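Local coordinates for protein CHAD domain (Ricinus communis, PDB 6QV5) that probably binds inorganic polyphosphate through an all-alpha-helical CHAD domain and carries a bound zinc ion, at residues A[212-216]-A[227-231]; A[192-196]-A[286-290]; A[125-129]-A[254-258]; A[30-34]-A[70-74]. All coordinates share one frame. Residues are numbered along the deposited sequence.

In the fold
All four contacts join parts of one all-helical chain. Interaction 4 is fully buried and apolar, a T-shaped aromatic pair set among aliphatic side chains between helix 26-42 and the end of helix 54-73. Interaction 1 is partly buried and joins helices 198-217 and 224-260; it touches interaction 4 where Ala214 CB meets Leu73 CD2 at 4.2 Å. Interaction 3 uses the far part of the same long helix 224-260, on the opposite side of the chain's centre from interaction 1, their centres 37 Å apart. It is buried and purely aliphatic. Interaction 2 lies nearer the surface, between a loop and the short helix 286-293. It alone of the four has a hydrogen bond across its segments.

Interaction 1: residues A[212-216]-A[227-231]; sequences RYALE and TRAYL
Both segments are helical and run nearly antiparallel. Their N-to-C directions differ by 158° (signed crossing angle -158°), and the axes come within 10.9 Å. In register, Arg212 lies nearest Leu231 (CA to CA 6.1 Å) and Leu215 nearest Thr227 (CA to CA 7.6 Å). Arg212 starts its side chain t, t, and its CG lies 3.7 Å from Leu231 CD2. Arg212 NH1 is 2.9 Å from Glu216 OE2, a salt bridge one helical turn along. The oxygen sits well out of the guanidinium plane, so this is charge attraction. Next comes Leu215 (t, p), which has the largest area covered in the contact. Helices 198-217 and 224-260 form an antiparallel helical hairpin here, joined by a short connection, within the CHAD domain. Leu215 CD2 meets Thr227 CG2 at 3.8 Å, Tyr230 CD2 at 3.6 Å and Leu231 CG at 3.8 Å. The Tyr230 hydroxyl is hydrogen-bonded to His183, and Thr227 OG1 to the Arg223 carbonyl. Glu216 CG lies 4.4 Å from Leu231 CD2.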
loop_
_atom_site.group_PDB
_atom_site.type_symbol
_atom_site.label_atom_id
_atom_site.label_comp_id
_atom_site.label_asym_id
_atom_site.label_seq_id
_atom_site.Cartn_x
_atom_site.Cartn_y
_atom_site.Cartn_z
ATOM N N ARG A 212 -2.801 -10.293 -0.321
ATOM C CA ARG A 212 -2.979 -10.072 1.116
ATOM C C ARG A 212 -4.295 -9.332 1.381
ATOM O O ARG A 212 -5.047 -9.740 2.267
ATOM C CB ARG A 212 -1.789 -9.287 1.703
ATOM C CG ARG A 212 -1.719 -9.313 3.228
ATOM C CD ARG A 212 -0.563 -8.496 3.776
ATOM N NE ARG A 212 -0.906 -7.079 3.920
ATOM C CZ ARG A 212 -1.415 -6.533 5.021
ATOM N NH1 ARG A 212 -1.659 -7.281 6.091
ATOM N NH2 ARG A 212 -1.691 -5.237 5.059
ATOM N N TYR A 213 -4.575 -8.262 0.603
ATOM C CA TYR A 213 -5.787 -7.452 0.739
ATOM C C TYR A 213 -7.061 -8.229 0.402
ATOM O O TYR A 213 -8.007 -8.195 1.192
ATOM C CB TYR A 213 -5.696 -6.146 -0.079
ATOM C CG TYR A 213 -4.589 -5.193 0.331
ATOM C CD1 TYR A 213 -4.179 -5.095 1.659
ATOM C CD2 TYR A 213 -4.012 -4.327 -0.593
ATOM C CE1 TYR A 213 -3.173 -4.209 2.044
ATOM C CE2 TYR A 213 -3.016 -3.427 -0.218
ATOM C CZ TYR A 213 -2.601 -3.369 1.102
ATOM O OH TYR A 213 -1.619 -2.483 1.474
ATOM N N ALA A 214 -7.070 -8.953 -0.741
ATOM C CA ALA A 214 -8.207 -9.762 -1.201
ATOM C C ALA A 214 -8.591 -10.849 -0.197
ATOM O O ALA A 214 -9.779 -11.084 0.016
ATOM C CB ALA A 214 -7.904 -10.382 -2.553
ATOM N N LEU A 215 -7.591 -11.481 0.441
ATOM C CA LEU A 215 -7.816 -12.515 1.448
ATOM C C LEU A 215 -8.344 -11.917 2.758
ATOM O O LEU A 215 -9.076 -12.593 3.481
ATOM C CB LEU A 215 -6.538 -13.337 1.672
ATOM C CG LEU A 215 -6.708 -14.765 2.197
ATOM C CD1 LEU A 215 -7.510 -15.643 1.227
ATOM C CD2 LEU A 215 -5.362 -15.398 2.447
ATOM N N GLU A 216 -7.995 -10.648 3.048
ATOM C CA GLU A 216 -8.474 -9.924 4.229
ATOM C C GLU A 216 -9.917 -9.462 4.009
ATOM O O GLU A 216 -10.687 -9.398 4.969
ATOM C CB GLU A 216 -7.573 -8.723 4.541
ATOM C CG GLU A 216 -6.277 -9.082 5.249
ATOM C CD GLU A 216 -5.281 -7.948 5.430
ATOM O OE1 GLU A 216 -5.312 -6.977 4.638
ATOM O OE2 GLU A 216 -4.454 -8.043 6.365
ATOM N N THR A 227 -5.400 -19.868 5.710
ATOM C CA THR A 227 -5.173 -18.470 5.324
ATOM C C THR A 227 -4.105 -17.808 6.180
ATOM O O THR A 227 -3.327 -17.018 5.655
ATOM C CB THR A 227 -6.469 -17.654 5.342
ATOM O OG1 THR A 227 -7.099 -17.775 6.618
ATOM C CG2 THR A 227 -7.419 -18.043 4.231
ATOM N N ARG A 228 -4.070 -18.127 7.492
ATOM C CA ARG A 228 -3.106 -17.596 8.461
ATOM C C ARG A 228 -1.661 -17.899 8.039
ATOM O O ARG A 228 -0.799 -17.030 8.167
ATOM C CB ARG A 228 -3.401 -18.150 9.863
ATOM C CG ARG A 228 -2.786 -17.340 10.994
ATOM C CD ARG A 228 -3.317 -17.790 12.338
ATOM N NE ARG A 228 -2.467 -17.331 13.437
ATOM C CZ ARG A 228 -1.505 -18.060 13.996
ATOM N NH1 ARG A 228 -1.262 -19.293 13.570
ATOM N NH2 ARG A 228 -0.781 -17.562 14.989
ATOM N N ALA A 229 -1.415 -19.114 7.511
ATOM C CA ALA A 229 -0.106 -19.545 7.017
ATOM C C ALA A 229 0.204 -18.892 5.663
ATOM O O ALA A 229 1.360 -18.560 5.399
ATOM C CB ALA A 229 -0.067 -21.060 6.892
ATOM N N TYR A 230 -0.835 -18.706 4.817
ATOM C CA TYR A 230 -0.744 -18.084 3.492
ATOM C C TYR A 230 -0.400 -16.593 3.618
ATOM O O TYR A 230 0.454 -16.105 2.878
ATOM C CB TYR A 230 -2.058 -18.293 2.712
ATOM C CG TYR A 230 -2.000 -17.907 1.248
ATOM C CD1 TYR A 230 -1.659 -18.841 0.273
ATOM C CD2 TYR A 230 -2.339 -16.623 0.831
ATOM C CE1 TYR A 230 -1.621 -18.495 -1.077
ATOM C CE2 TYR A 230 -2.307 -16.267 -0.515
ATOM C CZ TYR A 230 -1.946 -17.205 -1.466
ATOM O OH TYR A 230 -1.916 -16.847 -2.792
ATOM N N LEU A 231 -1.055 -15.884 4.564
ATOM C CA LEU A 231 -0.842 -14.460 4.846
ATOM C C LEU A 231 0.539 -14.214 5.453
ATOM O O LEU A 231 1.151 -13.190 5.156
ATOM C CB LEU A 231 -1.935 -13.907 5.781
ATOM C CG LEU A 231 -3.333 -13.704 5.182
ATOM C CD1 LEU A 231 -4.400 -13.804 6.251
ATOM C CD2 LEU A 231 -3.448 -12.379 4.453
#

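Interaction 2: residues A[192-196]-A[286-290]; sequences RMQDD and LDAIR
Met193 reaches over the first turn of helix 286-293 and overlaps Leu286 and Ile289. Its chi angles are t, t, p, which bring Met193 CE to 3.7 Å from both Leu286 CD2 and Ile289 CG2. Segment 192-196 has no regular helix or strand. Gln194 is extended (-128/152), while Met193 and Asp195 are polyproline-like (-57/128 and -60/134); Asp196 turns to positive phi (59/33). Segment 286-290 is helical, with Arg290 N bonded to Leu286 O at 2.8 Å. The nearest CA pair is Asp195 and Leu286, 7.3 Å apart. Leu286 (m, t) lays CD1 against the loop backbone, 3.6 Å from both Gln194 C and Asp195 N. Arg290 gives the polar link: NH2 donates to Met193 O at 2.8 Å. Arg290 NH1 makes a salt bridge with Asp287 OD1 at 3.3 Å, the hydrogen bond within it being weak. Ile289 also packs on Thr237 and Leu241 of helix 224-260. The last helix, 286-293, thus docks on the loop between helices 171-192 and 198-217, a helix arginine binding a loop carbonyl.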
loop_
_atom_site.group_PDB
_atom_site.type_symbol
_atom_site.label_atom_id
_atom_site.label_comp_id
_atom_site.label_asym_id
_atom_site.label_seq_id
_atom_site.Cartn_x
_atom_site.Cartn_y
_atom_site.Cartn_z
ATOM N N ARG A 192 8.919 -15.776 -12.827
ATOM C CA ARG A 192 9.456 -14.908 -13.883
ATOM C C ARG A 192 10.502 -13.923 -13.335
ATOM O O ARG A 192 11.283 -13.364 -14.108
ATOM C CB ARG A 192 8.313 -14.147 -14.585
ATOM C CG ARG A 192 7.932 -14.697 -15.960
ATOM C CD ARG A 192 6.939 -15.848 -15.900
ATOM N NE ARG A 192 6.370 -16.136 -17.218
ATOM C CZ ARG A 192 5.653 -17.216 -17.515
ATOM N NH1 ARG A 192 5.414 -18.138 -16.589
ATOM N NH2 ARG A 192 5.177 -17.388 -18.740
ATOM N N MET A 193 10.502 -13.725 -12.001
ATOM C CA MET A 193 11.390 -12.861 -11.222
ATOM C C MET A 193 12.865 -13.224 -11.451
ATOM O O MET A 193 13.238 -14.395 -11.339
ATOM C CB MET A 193 11.022 -13.000 -9.737
ATOM C CG MET A 193 11.568 -11.917 -8.841
ATOM S SD MET A 193 10.813 -11.991 -7.193
ATOM C CE MET A 193 11.403 -13.596 -6.620
ATOM N N GLN A 194 13.687 -12.214 -11.792
ATOM C CA GLN A 194 15.120 -12.368 -12.055
ATOM C C GLN A 194 15.950 -11.374 -11.225
ATOM O O GLN A 194 15.448 -10.308 -10.858
ATOM C CB GLN A 194 15.407 -12.230 -13.568
ATOM C CG GLN A 194 16.773 -12.754 -14.036
ATOM C CD GLN A 194 16.927 -14.252 -13.906
ATOM O OE1 GLN A 194 17.383 -14.770 -12.881
ATOM N NE2 GLN A 194 16.560 -14.980 -14.948
ATOM N N ASP A 195 17.211 -11.747 -10.913
ATOM C CA ASP A 195 18.165 -10.963 -10.122
ATOM C C ASP A 195 18.494 -9.599 -10.732
ATOM O O ASP A 195 18.733 -9.499 -11.938
ATOM C CB ASP A 195 19.448 -11.773 -9.839
ATOM C CG ASP A 195 20.246 -12.212 -11.059
ATOM O OD1 ASP A 195 19.631 -12.443 -12.127
ATOM O OD2 ASP A 195 21.484 -12.348 -10.939
ATOM N N ASP A 196 18.486 -8.551 -9.875
ATOM C CA ASP A 196 18.757 -7.139 -10.189
ATOM C C ASP A 196 17.794 -6.551 -11.248
ATOM O O ASP A 196 18.175 -5.654 -12.007
ATOM C CB ASP A 196 20.237 -6.912 -10.559
ATOM C CG ASP A 196 21.165 -6.917 -9.361
ATOM O OD1 ASP A 196 21.521 -8.020 -8.891
ATOM O OD2 ASP A 196 21.537 -5.817 -8.895
ATOM N N LEU A 286 15.920 -13.165 -3.367
ATOM C CA LEU A 286 14.966 -13.897 -4.198
ATOM C C LEU A 286 14.916 -15.379 -3.853
ATOM O O LEU A 286 13.833 -15.952 -3.881
ATOM C CB LEU A 286 15.232 -13.698 -5.706
ATOM C CG LEU A 286 15.444 -12.267 -6.246
ATOM C CD1 LEU A 286 15.603 -12.288 -7.740
ATOM C CD2 LEU A 286 14.294 -11.329 -5.882
ATOM N N ASP A 287 16.070 -15.984 -3.493
ATOM C CA ASP A 287 16.169 -17.396 -3.104
ATOM C C ASP A 287 15.330 -17.708 -1.856
ATOM O O ASP A 287 14.673 -18.750 -1.816
ATOM C CB ASP A 287 17.638 -17.816 -2.909
ATOM C CG ASP A 287 18.469 -17.884 -4.185
ATOM O OD1 ASP A 287 17.884 -17.772 -5.288
ATOM O OD2 ASP A 287 19.703 -18.061 -4.080
ATOM N N ALA A 288 15.324 -16.792 -0.865
ATOM C CA ALA A 288 14.532 -16.922 0.361
ATOM C C ALA A 288 13.042 -16.704 0.059
ATOM O O ALA A 288 12.195 -17.343 0.686
ATOM C CB ALA A 288 15.009 -15.925 1.403
ATOM N N ILE A 289 12.735 -15.808 -0.910
ATOM C CA ILE A 289 11.380 -15.486 -1.376
ATOM C C ILE A 289 10.789 -16.713 -2.092
ATOM O O ILE A 289 9.678 -17.131 -1.763
ATOM C CB ILE A 289 11.385 -14.196 -2.261
ATOM C CG1 ILE A 289 11.569 -12.927 -1.395
ATOM C CG2 ILE A 289 10.125 -14.085 -3.136
ATOM C CD1 ILE A 289 12.149 -11.715 -2.135
ATOM N N ARG A 290 11.552 -17.292 -3.047
ATOM C CA ARG A 290 11.190 -18.479 -3.826
ATOM C C ARG A 290 10.894 -19.669 -2.909
ATOM O O ARG A 290 9.884 -20.339 -3.106
ATOM C CB ARG A 290 12.300 -18.831 -4.834
ATOM C CG ARG A 290 12.317 -17.943 -6.075
ATOM C CD ARG A 290 13.727 -17.780 -6.609
ATOM N NE ARG A 290 13.774 -16.951 -7.815
ATOM C CZ ARG A 290 14.895 -16.545 -8.404
ATOM N NH1 ARG A 290 16.078 -16.876 -7.898
ATOM N NH2 ARG A 290 14.843 -15.797 -9.497
#

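Interaction 3: residues A[125-129]-A[254-258]; sequences LNALV and LQELA
Two helical segments cross almost at right angles. The N-to-C directions of 125-129 and 254-258 differ by 95°, with a signed crossing angle of 95°. The axes stay 12.6 Å apart at closest approach, so long side chains must fill the gap. Val129 and Leu257 hold the nearest CA pair, at 8.8 Å. Each segment keeps the alpha-helical bond between its ends: Val129 N to Leu125 O, and Ala258 N to Leu254 O, both 2.8 Å. No hydrogen bond joins the two segments.

The contact is made by methyl groups. Leu257 (t, p) points toward the other helix, and its CD2 is the hub. Leu257 CD2 lies 3.9 Å from Leu128 CD2, 4.2 Å from Val129 CG2 and 4.3 Å from Leu125 CD1. Leu125 and Leu128 share the t, p rotamer, and Val129 is t. Leu254 (m, t) starts sideways and swings CD2 to 4.2 Å from Leu125 CD1 and 4.4 Å from Val129 CG2.

Other helices close the cluster. Val129 also packs on Trp101 and Leu104 of helix 82-108, and Leu125 on Val268 and Ala271 of helix 265-281. The result is a near-orthogonal helix crossing, in which an aliphatic core joins helix 122-145 to the far part of helix 224-260, in keeping with the all-helical, four-helix-bundle fold of the CHAD domain.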
loop_
_atom_site.group_PDB
_atom_site.type_symbol
_atom_site.label_atom_id
_atom_site.label_comp_id
_atom_site.label_asym_id
_atom_site.label_seq_id
_atom_site.Cartn_x
_atom_site.Cartn_y
_atom_site.Cartn_z
ATOM N N LEU A 125 21.401 17.187 7.485
ATOM C CA LEU A 125 20.618 16.513 6.446
ATOM C C LEU A 125 19.321 15.976 7.059
ATOM O O LEU A 125 18.262 16.101 6.444
ATOM C CB LEU A 125 21.437 15.377 5.793
ATOM C CG LEU A 125 20.741 14.534 4.711
ATOM C CD1 LEU A 125 20.506 15.331 3.442
ATOM C CD2 LEU A 125 21.542 13.296 4.394
ATOM N N ASN A 126 19.410 15.408 8.283
ATOM C CA ASN A 126 18.279 14.876 9.047
ATOM C C ASN A 126 17.280 15.992 9.369
ATOM O O ASN A 126 16.074 15.754 9.341
ATOM C CB ASN A 126 18.768 14.205 10.330
ATOM C CG ASN A 126 17.706 13.399 11.031
ATOM O OD1 ASN A 126 17.433 12.245 10.681
ATOM N ND2 ASN A 126 17.081 13.992 12.036
ATOM N N ALA A 127 17.791 17.210 9.648
ATOM C CA ALA A 127 16.995 18.404 9.932
ATOM C C ALA A 127 16.299 18.899 8.660
ATOM O O ALA A 127 15.157 19.360 8.734
ATOM C CB ALA A 127 17.881 19.499 10.506
ATOM N N LEU A 128 16.982 18.788 7.496
ATOM C CA LEU A 128 16.449 19.182 6.189
ATOM C C LEU A 128 15.357 18.209 5.734
ATOM O O LEU A 128 14.318 18.656 5.254
ATOM C CB LEU A 128 17.577 19.295 5.139
ATOM C CG LEU A 128 17.191 19.754 3.716
ATOM C CD1 LEU A 128 16.749 21.217 3.690
ATOM C CD2 LEU A 128 18.346 19.563 2.757
ATOM N N VAL A 129 15.586 16.888 5.901
ATOM C CA VAL A 129 14.627 15.835 5.548
ATOM C C VAL A 129 13.359 15.965 6.416
ATOM O O VAL A 129 12.252 15.853 5.886
ATOM C CB VAL A 129 15.276 14.418 5.562
ATOM C CG1 VAL A 129 14.233 13.303 5.474
ATOM C CG2 VAL A 129 16.293 14.278 4.433
ATOM N N LEU A 254 16.425 11.737 -2.422
ATOM C CA LEU A 254 17.618 12.518 -2.091
ATOM C C LEU A 254 18.225 13.205 -3.314
ATOM O O LEU A 254 18.628 14.362 -3.205
ATOM C CB LEU A 254 18.664 11.685 -1.332
ATOM C CG LEU A 254 18.327 11.307 0.117
ATOM C CD1 LEU A 254 19.170 10.140 0.583
ATOM C CD2 LEU A 254 18.481 12.492 1.066
ATOM N N GLN A 255 18.246 12.520 -4.482
ATOM C CA GLN A 255 18.746 13.074 -5.750
ATOM C C GLN A 255 17.893 14.287 -6.175
ATOM O O GLN A 255 18.443 15.273 -6.673
ATOM C CB GLN A 255 18.804 11.986 -6.848
ATOM C CG GLN A 255 19.298 12.442 -8.233
ATOM C CD GLN A 255 20.671 13.075 -8.228
ATOM O OE1 GLN A 255 21.697 12.405 -8.074
ATOM N NE2 GLN A 255 20.716 14.388 -8.410
ATOM N N GLU A 256 16.564 14.224 -5.926
ATOM C CA GLU A 256 15.610 15.307 -6.193
ATOM C C GLU A 256 15.874 16.471 -5.230
ATOM O O GLU A 256 15.788 17.632 -5.635
ATOM C CB GLU A 256 14.165 14.811 -6.033
ATOM C CG GLU A 256 13.636 14.040 -7.231
ATOM C CD GLU A 256 12.295 13.356 -7.034
ATOM O OE1 GLU A 256 11.380 13.977 -6.443
ATOM O OE2 GLU A 256 12.153 12.198 -7.489
ATOM N N LEU A 257 16.211 16.148 -3.959
ATOM C CA LEU A 257 16.535 17.109 -2.903
ATOM C C LEU A 257 17.870 17.811 -3.199
ATOM O O LEU A 257 18.018 18.985 -2.866
ATOM C CB LEU A 257 16.566 16.402 -1.527
ATOM C CG LEU A 257 16.834 17.252 -0.272
ATOM C CD1 LEU A 257 15.633 18.114 0.089
ATOM C CD2 LEU A 257 17.201 16.376 0.904
ATOM N N ALA A 258 18.823 17.099 -3.840
ATOM C CA ALA A 258 20.138 17.630 -4.220
ATOM C C ALA A 258 20.018 18.728 -5.283
ATOM O O ALA A 258 20.755 19.714 -5.224
ATOM C CB ALA A 258 21.029 16.509 -4.729
#

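Interaction 4: residues A[30-34]-A[70-74]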
loop_
_atom_site.group_PDB
_atom_site.type_symbol
_atom_site.label_atom_id
_atom_site.label_comp_id
_atom_site.label_asym_id
_atom_site.label_seq_id
_atom_site.Cartn_x
_atom_site.Cartn_y
_atom_site.Cartn_z
ATOM N N PHE A 30 -19.604 -6.549 -1.628
ATOM C CA PHE A 30 -19.121 -5.347 -2.324
ATOM C C PHE A 30 -19.263 -4.056 -1.480
ATOM O O PHE A 30 -18.243 -3.391 -1.297
ATOM C CB PHE A 30 -19.792 -5.223 -3.706
ATOM C CG PHE A 30 -19.556 -3.965 -4.506
ATOM C CD1 PHE A 30 -18.471 -3.862 -5.369
ATOM C CD2 PHE A 30 -20.475 -2.921 -4.478
ATOM C CE1 PHE A 30 -18.280 -2.718 -6.148
ATOM C CE2 PHE A 30 -20.279 -1.772 -5.249
ATOM C CZ PHE A 30 -19.187 -1.681 -6.085
ATOM N N PRO A 31 -20.451 -3.686 -0.917
ATOM C CA PRO A 31 -20.507 -2.463 -0.098
ATOM C C PRO A 31 -19.830 -2.615 1.267
ATOM O O PRO A 31 -19.436 -1.609 1.855
ATOM C CB PRO A 31 -22.006 -2.186 0.029
ATOM C CG PRO A 31 -22.640 -3.514 -0.076
ATOM C CD PRO A 31 -21.781 -4.330 -0.999
ATOM N N ALA A 32 -19.696 -3.862 1.767
ATOM C CA ALA A 32 -19.041 -4.150 3.044
ATOM C C ALA A 32 -17.522 -4.007 2.917
ATOM O O ALA A 32 -16.893 -3.470 3.828
ATOM C CB ALA A 32 -19.406 -5.544 3.528
ATOM N N ILE A 33 -16.944 -4.468 1.780
ATOM C CA ILE A 33 -15.512 -4.396 1.459
ATOM C C ILE A 33 -15.101 -2.939 1.203
ATOM O O ILE A 33 -14.150 -2.459 1.826
ATOM C CB ILE A 33 -15.139 -5.357 0.281
ATOM C CG1 ILE A 33 -15.169 -6.831 0.739
ATOM C CG2 ILE A 33 -13.776 -5.007 -0.355
ATOM C CD1 ILE A 33 -15.446 -7.847 -0.347
ATOM N N LEU A 34 -15.822 -2.241 0.295
ATOM C CA LEU A 34 -15.543 -0.842 -0.045
ATOM C C LEU A 34 -15.824 0.114 1.110
ATOM O O LEU A 34 -15.094 1.091 1.275
ATOM C CB LEU A 34 -16.281 -0.400 -1.318
ATOM C CG LEU A 34 -15.777 -0.962 -2.653
ATOM C CD1 LEU A 34 -16.665 -0.512 -3.777
ATOM C CD2 LEU A 34 -14.344 -0.517 -2.956
ATOM N N ALA A 70 -9.230 -3.028 -4.183
ATOM C CA ALA A 70 -10.616 -3.508 -4.112
ATOM C C ALA A 70 -11.373 -3.121 -5.386
ATOM O O ALA A 70 -12.146 -3.925 -5.897
ATOM C CB ALA A 70 -11.317 -2.935 -2.890
ATOM N N LEU A 71 -11.118 -1.910 -5.921
ATOM C CA LEU A 71 -11.741 -1.437 -7.161
ATOM C C LEU A 71 -11.187 -2.184 -8.382
ATOM O O LEU A 71 -11.895 -2.329 -9.380
ATOM C CB LEU A 71 -11.572 0.083 -7.330
ATOM C CG LEU A 71 -12.372 0.967 -6.370
ATOM C CD1 LEU A 71 -11.692 2.297 -6.165
ATOM C CD2 LEU A 71 -13.795 1.175 -6.853
ATOM N N LYS A 72 -9.932 -2.672 -8.288
ATOM C CA LYS A 72 -9.259 -3.424 -9.346
ATOM C C LYS A 72 -9.860 -4.825 -9.501
ATOM O O LYS A 72 -10.050 -5.276 -10.632
ATOM C CB LYS A 72 -7.746 -3.497 -9.086
ATOM C CG LYS A 72 -6.920 -3.736 -10.350
ATOM C CD LYS A 72 -5.429 -3.441 -10.148
ATOM C CE LYS A 72 -5.054 -1.985 -10.345
ATOM N NZ LYS A 72 -5.147 -1.564 -11.770
ATOM N N LEU A 73 -10.161 -5.509 -8.376
ATOM C CA LEU A 73 -10.764 -6.844 -8.411
ATOM C C LEU A 73 -12.253 -6.792 -8.777
ATOM O O LEU A 73 -12.745 -7.703 -9.444
ATOM C CB LEU A 73 -10.508 -7.662 -7.124
ATOM C CG LEU A 73 -10.864 -7.036 -5.773
ATOM C CD1 LEU A 73 -12.238 -7.488 -5.301
ATOM C CD2 LEU A 73 -9.836 -7.406 -4.726
ATOM N N PHE A 74 -12.955 -5.715 -8.367
ATOM C CA PHE A 74 -14.375 -5.496 -8.659
ATOM C C PHE A 74 -14.601 -4.799 -10.017
ATOM O O PHE A 74 -15.752 -4.554 -10.373
ATOM C CB PHE A 74 -15.050 -4.674 -7.537
ATOM C CG PHE A 74 -15.368 -5.388 -6.241
ATOM C CD1 PHE A 74 -16.190 -6.508 -6.228
ATOM C CD2 PHE A 74 -14.930 -4.880 -5.024
ATOM C CE1 PHE A 74 -16.506 -7.150 -5.028
ATOM C CE2 PHE A 74 -15.242 -5.524 -3.825
ATOM C CZ PHE A 74 -16.026 -6.656 -3.835
#
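Ala70 opens the second segment, in the last turn of helix 54-73. Ala70 CB points toward segment 30-34 and meets Leu34 CD2 at 3.9 Å and Ile33 CG2 at 4.1 Å. This small residue lets the backbones come close: the CA atoms of Ala70 and Leu34 are 6.9 Å apart. Leu71 follows, with CG 4.2 Å from Leu34 CD2. Phe74 lies just past the helix end, although its N still bonds to Ala70 O at 3.2 Å. Its ring receives the edge of Phe30 on one face. This is a T-shaped stack, with centroids 4.9 Å apart and planes at 83°; Phe30 CD1 comes 3.6 Å from Phe74 CG. Ile33 CD1 lies at the edge of the Phe74 ring, 3.7 Å from CZ. The contact is wholly apolar and buried. Around it, Trp159 of helix 147-163 covers Leu34 and Leu71, Phe217 of helix 198-217 packs on Ile33 and Ala70, and Phe174 of helix 171-192 meets the Phe74 ring with nearly parallel planes.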